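PDB 5ZF1: 5,10-methylenetetrahydrofolate dehydrogenase from Bombyx mori, which catalyses the oxidation of 5,10-methylenetetrahydrofolate in one-carbon folate metabolism, probably with NADP+ as the electron acceptor. Local coordinates for residues L130-A142 with M172-S186. Residues are numbered along the deposited sequence; the frame is centred on the assembly and turned at random.
Sequences LCVDLPTIVPATA and MPIAMMLHSDKRHES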
# COMPACT_ATOMS: atom_id res chain seq x y z
N LEU B 130 -1.52 2.35 -6.80
CA LEU B 130 -0.57 3.20 -6.08
C LEU B 130 0.42 2.35 -5.30
O LEU B 130 1.63 2.61 -5.30
CB LEU B 130 -1.31 4.13 -5.12
CG LEU B 130 -0.42 5.02 -4.24
CD1 LEU B 130 0.32 5.99 -5.12
CD2 LEU B 130 -1.20 5.76 -3.18
N CYS B 131 -0.08 1.31 -4.63
CA CYS B 131 0.74 0.60 -3.67
C CYS B 131 1.71 -0.37 -4.33
O CYS B 131 2.73 -0.72 -3.73
CB CYS B 131 -0.16 -0.11 -2.65
SG CYS B 131 -0.92 1.10 -1.51
N VAL B 132 1.45 -0.78 -5.57
CA VAL B 132 2.43 -1.56 -6.32
C VAL B 132 3.27 -0.63 -7.19
O VAL B 132 4.03 -1.10 -8.04
CB VAL B 132 1.76 -2.66 -7.17
CG1 VAL B 132 0.86 -3.54 -6.27
CG2 VAL B 132 0.96 -2.09 -8.30
N ASP B 133 3.14 0.68 -6.97
CA ASP B 133 4.02 1.69 -7.57
C ASP B 133 3.88 1.72 -9.10
O ASP B 133 4.86 1.77 -9.83
CB ASP B 133 5.48 1.46 -7.13
CG ASP B 133 6.35 2.70 -7.23
OD1 ASP B 133 5.82 3.82 -7.44
OD2 ASP B 133 7.60 2.55 -7.08
N LEU B 134 2.62 1.73 -9.57
CA LEU B 134 2.09 1.73 -10.93
C LEU B 134 1.29 3.01 -11.20
O LEU B 134 0.75 3.61 -10.27
CB LEU B 134 1.18 0.51 -11.12
CG LEU B 134 0.91 -0.24 -12.43
CD1 LEU B 134 2.17 -0.67 -13.11
CD2 LEU B 134 0.08 -1.46 -12.12
N PRO B 135 1.19 3.49 -12.46
CA PRO B 135 0.45 4.74 -12.71
C PRO B 135 -1.03 4.60 -12.35
O PRO B 135 -1.69 3.63 -12.72
CB PRO B 135 0.64 4.98 -14.21
CG PRO B 135 1.82 4.16 -14.60
CD PRO B 135 1.80 2.96 -13.69
N THR B 136 -1.56 5.60 -11.66
CA THR B 136 -2.93 5.50 -11.17
C THR B 136 -3.48 6.90 -10.96
O THR B 136 -2.84 7.90 -11.31
CB THR B 136 -2.96 4.64 -9.88
OG1 THR B 136 -4.30 4.33 -9.52
CG2 THR B 136 -2.32 5.37 -8.71
N ILE B 137 -4.69 6.99 -10.41
CA ILE B 137 -5.19 8.24 -9.85
C ILE B 137 -4.83 8.25 -8.38
O ILE B 137 -5.26 7.38 -7.62
CB ILE B 137 -6.70 8.39 -10.05
CG1 ILE B 137 -7.03 8.34 -11.54
CG2 ILE B 137 -7.17 9.71 -9.39
CD1 ILE B 137 -8.49 8.60 -11.88
N VAL B 138 -4.03 9.23 -7.97
CA VAL B 138 -3.47 9.29 -6.62
C VAL B 138 -4.31 10.22 -5.75
O VAL B 138 -4.78 11.26 -6.24
CB VAL B 138 -2.01 9.74 -6.68
CG1 VAL B 138 -1.43 9.86 -5.30
CG2 VAL B 138 -1.19 8.80 -7.55
N PRO B 139 -4.54 9.90 -4.47
CA PRO B 139 -5.33 10.79 -3.62
C PRO B 139 -4.72 12.19 -3.56
O PRO B 139 -3.50 12.35 -3.55
CB PRO B 139 -5.29 10.10 -2.25
CG PRO B 139 -5.13 8.64 -2.62
CD PRO B 139 -4.23 8.62 -3.81
N ALA B 140 -5.59 13.20 -3.54
CA ALA B 140 -5.16 14.56 -3.87
C ALA B 140 -4.30 15.19 -2.78
O ALA B 140 -3.31 15.88 -3.08
CB ALA B 140 -6.39 15.43 -4.15
N THR B 141 -4.65 14.98 -1.51
CA THR B 141 -3.84 15.57 -0.44
C THR B 141 -2.44 14.95 -0.42
O THR B 141 -1.44 15.65 -0.24
CB THR B 141 -4.54 15.39 0.91
OG1 THR B 141 -5.79 16.08 0.89
CG2 THR B 141 -3.69 15.98 2.03
N ALA B 142 -2.36 13.63 -0.60
CA ALA B 142 -1.05 13.00 -0.69
C ALA B 142 -0.27 13.53 -1.88
O ALA B 142 0.93 13.84 -1.78
CB ALA B 142 -1.20 11.48 -0.76
N MET B 172 -1.24 6.98 4.65
CA MET B 172 -0.70 5.83 3.94
C MET B 172 -0.28 6.21 2.51
O MET B 172 0.83 5.85 2.10
CB MET B 172 -1.71 4.67 3.98
CG MET B 172 -1.23 3.39 3.33
SD MET B 172 -1.54 3.35 1.54
CE MET B 172 -3.36 3.29 1.50
N PRO B 173 -1.11 6.89 1.73
CA PRO B 173 -0.65 7.26 0.39
C PRO B 173 0.56 8.18 0.41
O PRO B 173 1.40 8.08 -0.48
CB PRO B 173 -1.88 7.94 -0.24
CG PRO B 173 -3.05 7.44 0.56
CD PRO B 173 -2.53 7.23 1.95
N ILE B 174 0.69 9.05 1.41
CA ILE B 174 1.89 9.89 1.49
C ILE B 174 3.13 9.01 1.68
O ILE B 174 4.13 9.15 0.96
CB ILE B 174 1.76 10.92 2.62
CG1 ILE B 174 0.74 12.00 2.23
CG2 ILE B 174 3.15 11.52 2.94
CD1 ILE B 174 0.47 13.02 3.31
N ALA B 175 3.08 8.11 2.66
CA ALA B 175 4.23 7.24 2.89
C ALA B 175 4.55 6.39 1.67
O ALA B 175 5.72 6.20 1.33
CB ALA B 175 3.98 6.33 4.10
N MET B 176 3.50 5.89 0.99
CA MET B 176 3.72 5.03 -0.17
C MET B 176 4.48 5.76 -1.27
O MET B 176 5.40 5.21 -1.87
CB MET B 176 2.39 4.50 -0.69
CG MET B 176 2.49 3.41 -1.77
SD MET B 176 3.22 1.83 -1.23
CE MET B 176 2.15 1.31 0.11
N MET B 177 4.09 7.00 -1.54
CA MET B 177 4.74 7.80 -2.58
C MET B 177 6.15 8.19 -2.19
O MET B 177 7.05 8.24 -3.02
CB MET B 177 3.95 9.08 -2.85
CG MET B 177 2.48 8.92 -2.89
SD MET B 177 1.86 9.75 -4.32
CE MET B 177 2.65 8.67 -5.48
N LEU B 178 6.33 8.52 -0.91
CA LEU B 178 7.64 8.98 -0.46
C LEU B 178 8.70 7.91 -0.65
O LEU B 178 9.89 8.23 -0.83
CB LEU B 178 7.54 9.39 1.01
CG LEU B 178 7.42 10.86 1.36
CD1 LEU B 178 6.20 11.50 0.74
CD2 LEU B 178 7.39 10.98 2.86
N HIS B 179 8.32 6.63 -0.58
CA HIS B 179 9.27 5.55 -0.82
C HIS B 179 9.06 4.91 -2.19
O HIS B 179 9.50 3.79 -2.43
CB HIS B 179 9.25 4.53 0.33
CG HIS B 179 8.01 3.68 0.44
ND1 HIS B 179 7.74 2.63 -0.41
CD2 HIS B 179 7.03 3.67 1.38
CE1 HIS B 179 6.61 2.05 -0.04
NE2 HIS B 179 6.16 2.66 1.04
N SER B 180 8.44 5.63 -3.13
CA SER B 180 8.30 5.05 -4.46
C SER B 180 9.66 4.97 -5.12
O SER B 180 10.57 5.72 -4.78
CB SER B 180 7.30 5.85 -5.30
OG SER B 180 7.46 7.25 -5.11
N ASP B 181 9.82 4.00 -6.02
CA ASP B 181 11.02 3.89 -6.85
C ASP B 181 10.76 4.66 -8.13
O ASP B 181 9.82 4.35 -8.87
CB ASP B 181 11.39 2.44 -7.14
CG ASP B 181 12.68 2.32 -7.97
OD1 ASP B 181 13.41 3.33 -8.08
OD2 ASP B 181 12.95 1.23 -8.50
N LYS B 182 11.59 5.66 -8.40
CA LYS B 182 11.39 6.49 -9.58
C LYS B 182 11.33 5.65 -10.85
O LYS B 182 10.48 5.90 -11.72
CB LYS B 182 12.49 7.54 -9.67
N ARG B 183 12.18 4.63 -10.95
CA ARG B 183 12.32 3.87 -12.19
C ARG B 183 11.01 3.19 -12.59
O ARG B 183 10.79 2.93 -13.78
CB ARG B 183 13.42 2.82 -12.06
CG ARG B 183 14.53 3.18 -11.10
CD ARG B 183 15.40 4.30 -11.64
NE ARG B 183 16.20 3.93 -12.82
CZ ARG B 183 17.16 3.01 -12.83
NH1 ARG B 183 17.46 2.32 -11.73
NH2 ARG B 183 17.84 2.76 -13.95
N HIS B 184 10.15 2.91 -11.62
CA HIS B 184 8.93 2.18 -11.93
C HIS B 184 8.01 3.00 -12.83
O HIS B 184 8.11 4.23 -12.92
CB HIS B 184 8.21 1.77 -10.64
CG HIS B 184 8.90 0.66 -9.91
ND1 HIS B 184 8.38 0.07 -8.78
CD2 HIS B 184 10.08 0.03 -10.15
CE1 HIS B 184 9.20 -0.88 -8.36
NE2 HIS B 184 10.24 -0.92 -9.17
N GLU B 185 7.10 2.28 -13.50
CA GLU B 185 6.21 2.89 -14.49
C GLU B 185 5.44 4.07 -13.91
O GLU B 185 5.13 5.03 -14.63
CB GLU B 185 5.25 1.83 -15.03
CG GLU B 185 4.52 2.22 -16.31
CD GLU B 185 3.47 1.18 -16.71
OE1 GLU B 185 3.73 -0.03 -16.53
OE2 GLU B 185 2.40 1.59 -17.20
N SER B 186 5.11 4.01 -12.61
CA SER B 186 4.38 5.11 -11.98
C SER B 186 5.13 6.43 -12.14
O SER B 186 4.52 7.46 -12.45
CB SER B 186 4.16 4.81 -10.49
OG SER B 186 3.13 5.60 -9.95
O HOH W 1 7.52 5.37 -8.68
O HOH W 2 3.40 5.79 -7.46
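Leu130 and Cys131, the last two residues of helix 124-131, lie against helix 171-178 within the Rossmann-type NAD(P)-binding domain, while the loop that follows meets the segment leading out of the second helix. The apolar part is built on Leu130, whose two methyls part company: CD2 rests on Pro173 CB at 3.7 Å, and CD1 faces the thioether of Met177 in the conformer given. With CG anti to the backbone N (chi1 177°), the Leu130 side chain slides past that of Met176, as modelled, running the opposite way. Pro173 also takes Ala142 CB, and Ala142 packs on Ile174 CG1 as well, which brings the start of helix 140-151 to the same helix. Sulfur is plentiful here: Cys131 SG approaches Met172 SD at 3.8 Å and, in the conformer given, the methyl of Met176, close to the subunit interface, where Cys131 packs on Cys131 of the second subunit.

The polar part belongs to Asp133, the positive-phi residue of the Schellman motif that ends helix 124-131. Its OD2 accepts the backbone N-H of Asp181 at 2.9 Å, on the syn side and 21° out of the carboxylate plane. The Asp133 and His184 side chains cross at about a right angle, carboxylate and ring planes 52° apart. Asp181 itself turns its carboxylate to a salt bridge with Arg199 of the second subunit. Beyond His184, Pro135 CG sits 3.4 Å from Glu185 O. Two waters complete the link: one donates to Asp133 OD1 (2.6 Å) and to Asp181 O, and the other donates to the same OD1 while lying 2.5 Å from Ser186 OG.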